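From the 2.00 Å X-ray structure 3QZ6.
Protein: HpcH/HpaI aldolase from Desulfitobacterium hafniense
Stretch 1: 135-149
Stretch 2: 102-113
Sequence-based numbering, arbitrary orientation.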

# COMPACT_ATOMS: atom_id res chain seq x y z
N GLU A 135 -36.68 13.28 -11.99
CA GLU A 135 -36.11 13.90 -10.80
C GLU A 135 -34.65 13.52 -10.65
O GLU A 135 -33.80 14.34 -10.29
CB GLU A 135 -36.87 13.44 -9.56
CG GLU A 135 -37.74 14.50 -8.91
CD GLU A 135 -38.95 14.84 -9.75
OE1 GLU A 135 -39.29 16.04 -9.85
OE2 GLU A 135 -39.56 13.90 -10.31
N TRP A 136 -34.35 12.25 -10.92
CA TRP A 136 -33.02 11.71 -10.63
C TRP A 136 -31.92 12.39 -11.44
O TRP A 136 -30.88 12.72 -10.89
CB TRP A 136 -33.01 10.20 -10.85
CG TRP A 136 -31.74 9.54 -10.40
CD1 TRP A 136 -31.47 9.03 -9.16
CD2 TRP A 136 -30.57 9.31 -11.19
NE1 TRP A 136 -30.20 8.49 -9.13
CE2 TRP A 136 -29.63 8.65 -10.37
CE3 TRP A 136 -30.22 9.58 -12.52
CZ2 TRP A 136 -28.37 8.27 -10.82
CZ3 TRP A 136 -28.97 9.21 -12.97
CH2 TRP A 136 -28.06 8.56 -12.13
N VAL A 137 -32.14 12.64 -12.73
CA VAL A 137 -31.10 13.29 -13.52
C VAL A 137 -30.81 14.71 -13.02
O VAL A 137 -29.67 15.16 -13.05
CB VAL A 137 -31.41 13.31 -15.04
CG1 VAL A 137 -31.34 11.89 -15.61
CG2 VAL A 137 -32.77 13.96 -15.32
N GLN A 138 -31.84 15.40 -12.53
CA GLN A 138 -31.66 16.76 -12.02
C GLN A 138 -30.86 16.74 -10.74
O GLN A 138 -29.94 17.55 -10.55
CB GLN A 138 -33.00 17.44 -11.74
CG GLN A 138 -33.74 17.91 -12.95
CD GLN A 138 -34.96 18.75 -12.57
OE1 GLN A 138 -36.08 18.24 -12.52
NE2 GLN A 138 -34.74 20.03 -12.30
N GLU A 139 -31.22 15.84 -9.84
CA GLU A 139 -30.50 15.70 -8.58
C GLU A 139 -29.05 15.26 -8.80
O GLU A 139 -28.14 15.77 -8.16
CB GLU A 139 -31.21 14.75 -7.63
CG GLU A 139 -32.60 15.21 -7.25
CD GLU A 139 -33.22 14.37 -6.15
OE1 GLU A 139 -32.46 13.66 -5.46
OE2 GLU A 139 -34.45 14.43 -5.98
N ARG A 140 -28.84 14.30 -9.70
CA ARG A 140 -27.47 13.83 -9.93
C ARG A 140 -26.60 14.95 -10.50
O ARG A 140 -25.43 15.09 -10.13
CB ARG A 140 -27.46 12.59 -10.84
CG ARG A 140 -26.07 12.02 -11.09
CD ARG A 140 -25.30 11.83 -9.78
NE ARG A 140 -26.03 11.01 -8.82
CZ ARG A 140 -25.90 9.70 -8.68
NH1 ARG A 140 -25.05 9.02 -9.44
NH2 ARG A 140 -26.62 9.06 -7.77
N ASN A 141 -27.14 15.76 -11.41
CA ASN A 141 -26.37 16.87 -11.97
C ASN A 141 -25.82 17.78 -10.87
O ASN A 141 -24.74 18.36 -11.02
CB ASN A 141 -27.22 17.70 -12.94
CG ASN A 141 -27.10 17.24 -14.39
OD1 ASN A 141 -26.37 16.29 -14.70
ND2 ASN A 141 -27.83 17.90 -15.28
N ASP A 142 -26.55 17.91 -9.76
CA ASP A 142 -26.12 18.76 -8.65
C ASP A 142 -25.04 18.12 -7.79
O ASP A 142 -24.45 18.79 -6.93
CB ASP A 142 -27.30 19.11 -7.75
CG ASP A 142 -28.11 20.28 -8.27
OD1 ASP A 142 -27.60 21.01 -9.15
OD2 ASP A 142 -29.25 20.47 -7.79
N GLU A 143 -24.78 16.84 -7.99
CA GLU A 143 -23.83 16.11 -7.13
C GLU A 143 -22.50 15.74 -7.81
O GLU A 143 -21.51 15.44 -7.13
CB GLU A 143 -24.50 14.86 -6.56
CG GLU A 143 -25.73 15.18 -5.71
CD GLU A 143 -26.56 13.95 -5.40
OE1 GLU A 143 -26.76 13.12 -6.32
OE2 GLU A 143 -27.01 13.81 -4.25
N ILE A 144 -22.49 15.74 -9.14
CA ILE A 144 -21.25 15.52 -9.91
C ILE A 144 -20.22 16.58 -9.57
O ILE A 144 -20.54 17.77 -9.50
CB ILE A 144 -21.54 15.61 -11.42
CG1 ILE A 144 -22.54 14.54 -11.82
CG2 ILE A 144 -20.27 15.47 -12.23
CD1 ILE A 144 -22.18 13.19 -11.33
N PHE A 145 -18.97 16.17 -9.37
CA PHE A 145 -17.92 17.07 -8.89
C PHE A 145 -16.86 17.31 -9.96
O PHE A 145 -16.24 16.36 -10.43
CB PHE A 145 -17.27 16.49 -7.62
CG PHE A 145 -16.21 17.36 -7.03
CD1 PHE A 145 -16.55 18.48 -6.27
CD2 PHE A 145 -14.87 17.08 -7.23
CE1 PHE A 145 -15.57 19.30 -5.73
CE2 PHE A 145 -13.88 17.89 -6.69
CZ PHE A 145 -14.23 19.00 -5.94
N ILE A 146 -16.64 18.56 -10.33
CA ILE A 146 -15.63 18.89 -11.34
C ILE A 146 -14.59 19.82 -10.74
O ILE A 146 -14.93 20.90 -10.27
CB ILE A 146 -16.25 19.62 -12.56
CG1 ILE A 146 -17.35 18.78 -13.21
CG2 ILE A 146 -15.15 19.96 -13.57
CD1 ILE A 146 -16.93 17.38 -13.53
N MSE A 147 -13.33 19.41 -10.78
CA MSE A 147 -12.28 20.25 -10.19
C MSE A 147 -11.18 20.53 -11.19
O MSE A 147 -10.66 19.61 -11.83
CB MSE A 147 -11.71 19.57 -8.94
CG MSE A 147 -10.58 20.35 -8.29
SE MSE A 147 -10.21 19.74 -6.47
CE MSE A 147 -9.49 17.98 -6.90
N ALA A 148 -10.83 21.81 -11.36
CA ALA A 148 -9.77 22.19 -12.29
C ALA A 148 -8.41 22.20 -11.59
O ALA A 148 -8.25 22.79 -10.53
CB ALA A 148 -10.05 23.57 -12.90
N GLN A 149 -7.44 21.51 -12.18
CA GLN A 149 -6.09 21.57 -11.65
C GLN A 149 -5.25 22.53 -12.48
O GLN A 149 -5.16 22.41 -13.69
CB GLN A 149 -5.44 20.19 -11.62
CG GLN A 149 -4.00 20.26 -11.13
CD GLN A 149 -3.18 19.06 -11.56
OE1 GLN A 149 -2.84 18.20 -10.75
NE2 GLN A 149 -2.84 19.00 -12.85
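Stretch 2 102-113: TMRETVRLAKYP

Stretch 2 enters as a helix, 102-110, held by i to i+4 bonds such as Val107 N to Met103 O (2.9 Å), and Lys111 is the first residue to leave helical phi/psi (-109/139). Tyr112 and Pro113 continue in extended conformation. The helix runs nearly antiparallel to strand 145-149: the angle between their N-to-C directions is 162°, and the axes approach to 10.0 Å. CA register confirms the reversed order, with Ala148 CA 7.7 Å from Met103 CA, Ile146 CA 7.7 Å from Val107 CA and Ile144 CA 7.5 Å from Ala110 CA. Beyond the helix the chains draw closer, to 5.6 Å between the CA atoms of Asn141 and Lys111, and Tyr112 then reaches the helix that begins stretch 1, its CA 6.4 Å from that of Val137.

The strand-facing layer is apolar. Met103, a selenomethionine, places SE 3.8 Å from Ala148 CB, while Ile146 spans a helical turn: its CG2 lies 4.0 Å from Thr106 CG2 and its CD1 4.1 Å from Ala110 CB.

Polar contacts concentrate at Asn141, whose amide pairs with the extended backbone of Tyr112. Tyr112 N donates to Asn141 OD1 (2.8 Å, 150°), and Asn141 ND2 donates to Tyr112 O (2.9 Å, 163°), so one side chain satisfies both backbone groups of a residue outside the helix. A water bridges Ala110 O (2.7 Å) and Asn141 OD1 (3.1 Å). Lys111 NZ makes a weak direct bond to Asn141 O (3.4 Å), and a water accepting from Lys111 NZ at 3.0 Å and donating to Asn141 O at 3.2 Å bridges the same pair. Lys111 CE packs 4.0 Å from Ile144 CB.

The Tyr112 ring, with CB directed toward stretch 1, receives Val137 CG1 over one face, 4.1 Å from the centroid and 20° off the normal. Arg140 CG approaches the ring edge, 4.1 Å from Tyr112 CE2. Trp136 meets it rim to rim, planes at 50°, with Trp136 CZ3 3.5 Å from Tyr112 OH.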

# COMPACT_ATOMS: atom_id res chain seq x y z
N THR A 102 -11.75 23.97 -22.11
CA THR A 102 -11.55 22.66 -21.52
C THR A 102 -12.62 22.38 -20.46
O THR A 102 -13.15 21.27 -20.37
CB THR A 102 -10.16 22.55 -20.88
OG1 THR A 102 -9.17 22.67 -21.91
CG2 THR A 102 -9.99 21.22 -20.17
N MSE A 103 -12.93 23.39 -19.66
CA MSE A 103 -13.97 23.26 -18.65
C MSE A 103 -15.36 23.13 -19.27
O MSE A 103 -16.18 22.33 -18.81
CB MSE A 103 -13.94 24.44 -17.68
CG MSE A 103 -12.72 24.47 -16.78
SE MSE A 103 -12.55 22.84 -15.69
CE MSE A 103 -11.38 21.89 -16.77
N ARG A 104 -15.63 23.91 -20.32
CA ARG A 104 -16.93 23.79 -20.97
C ARG A 104 -17.13 22.38 -21.50
O ARG A 104 -18.21 21.81 -21.36
CB ARG A 104 -17.09 24.83 -22.09
CG ARG A 104 -17.37 26.24 -21.57
CD ARG A 104 -17.84 27.17 -22.68
NE ARG A 104 -16.75 27.56 -23.56
CZ ARG A 104 -16.00 28.64 -23.38
NH1 ARG A 104 -15.02 28.92 -24.23
NH2 ARG A 104 -16.23 29.44 -22.34
N GLU A 105 -16.08 21.81 -22.09
CA GLU A 105 -16.17 20.48 -22.66
C GLU A 105 -16.31 19.41 -21.57
O GLU A 105 -17.07 18.45 -21.71
CB GLU A 105 -14.96 20.20 -23.54
CG GLU A 105 -14.97 18.84 -24.20
CD GLU A 105 -16.05 18.70 -25.26
OE1 GLU A 105 -16.77 19.69 -25.55
OE2 GLU A 105 -16.16 17.59 -25.82
N THR A 106 -15.58 19.57 -20.47
CA THR A 106 -15.73 18.67 -19.33
C THR A 106 -17.17 18.68 -18.81
O THR A 106 -17.78 17.63 -18.61
CB THR A 106 -14.79 19.03 -18.18
OG1 THR A 106 -13.43 19.00 -18.64
CG2 THR A 106 -14.95 18.01 -17.05
N VAL A 107 -17.70 19.87 -18.60
CA VAL A 107 -19.07 20.00 -18.11
C VAL A 107 -20.10 19.45 -19.12
O VAL A 107 -21.06 18.78 -18.73
CB VAL A 107 -19.39 21.46 -17.73
CG1 VAL A 107 -20.88 21.62 -17.40
CG2 VAL A 107 -18.52 21.88 -16.54
N ARG A 108 -19.89 19.72 -20.40
CA ARG A 108 -20.81 19.19 -21.42
C ARG A 108 -20.89 17.66 -21.36
O ARG A 108 -21.96 17.07 -21.52
CB ARG A 108 -20.37 19.61 -22.82
CG ARG A 108 -21.37 19.21 -23.93
CD ARG A 108 -20.86 19.55 -25.34
NE ARG A 108 -19.68 18.76 -25.72
CZ ARG A 108 -19.72 17.51 -26.20
NH1 ARG A 108 -20.88 16.89 -26.37
NH2 ARG A 108 -18.59 16.89 -26.52
N LEU A 109 -19.75 17.01 -21.14
CA LEU A 109 -19.72 15.55 -21.12
C LEU A 109 -20.24 14.97 -19.81
O LEU A 109 -20.72 13.84 -19.78
CB LEU A 109 -18.30 15.06 -21.36
CG LEU A 109 -17.72 15.30 -22.76
CD1 LEU A 109 -16.23 15.01 -22.77
CD2 LEU A 109 -18.45 14.46 -23.82
N ALA A 110 -20.16 15.77 -18.75
CA ALA A 110 -20.39 15.27 -17.39
C ALA A 110 -21.82 15.48 -16.90
O ALA A 110 -22.24 14.82 -15.94
CB ALA A 110 -19.42 15.94 -16.43
N LYS A 111 -22.55 16.40 -17.52
CA LYS A 111 -23.88 16.76 -17.04
C LYS A 111 -24.97 16.26 -17.98
O LYS A 111 -24.83 16.35 -19.20
CB LYS A 111 -24.02 18.29 -16.91
CG LYS A 111 -23.14 18.92 -15.86
CD LYS A 111 -23.56 18.52 -14.47
CE LYS A 111 -22.50 18.90 -13.44
NZ LYS A 111 -22.68 20.26 -12.92
N TYR A 112 -26.05 15.75 -17.40
CA TYR A 112 -27.23 15.37 -18.17
C TYR A 112 -27.92 16.62 -18.72
O TYR A 112 -27.78 17.70 -18.16
CB TYR A 112 -28.23 14.64 -17.28
CG TYR A 112 -27.77 13.29 -16.79
CD1 TYR A 112 -27.42 12.29 -17.69
CD2 TYR A 112 -27.70 13.01 -15.43
CE1 TYR A 112 -27.00 11.04 -17.25
CE2 TYR A 112 -27.28 11.75 -14.97
CZ TYR A 112 -26.93 10.78 -15.89
OH TYR A 112 -26.53 9.54 -15.45
N PRO A 113 -28.69 16.47 -19.81
CA PRO A 113 -29.46 17.64 -20.27
C PRO A 113 -30.32 18.21 -19.13
O PRO A 113 -30.76 17.44 -18.28
CB PRO A 113 -30.35 17.05 -21.37
CG PRO A 113 -29.53 15.89 -21.91
CD PRO A 113 -28.88 15.30 -20.68
O HOH W 1 -24.35 13.98 -14.52
O HOH W 2 -22.57 19.50 -9.92
O HOH W 3 -25.06 21.51 -11.59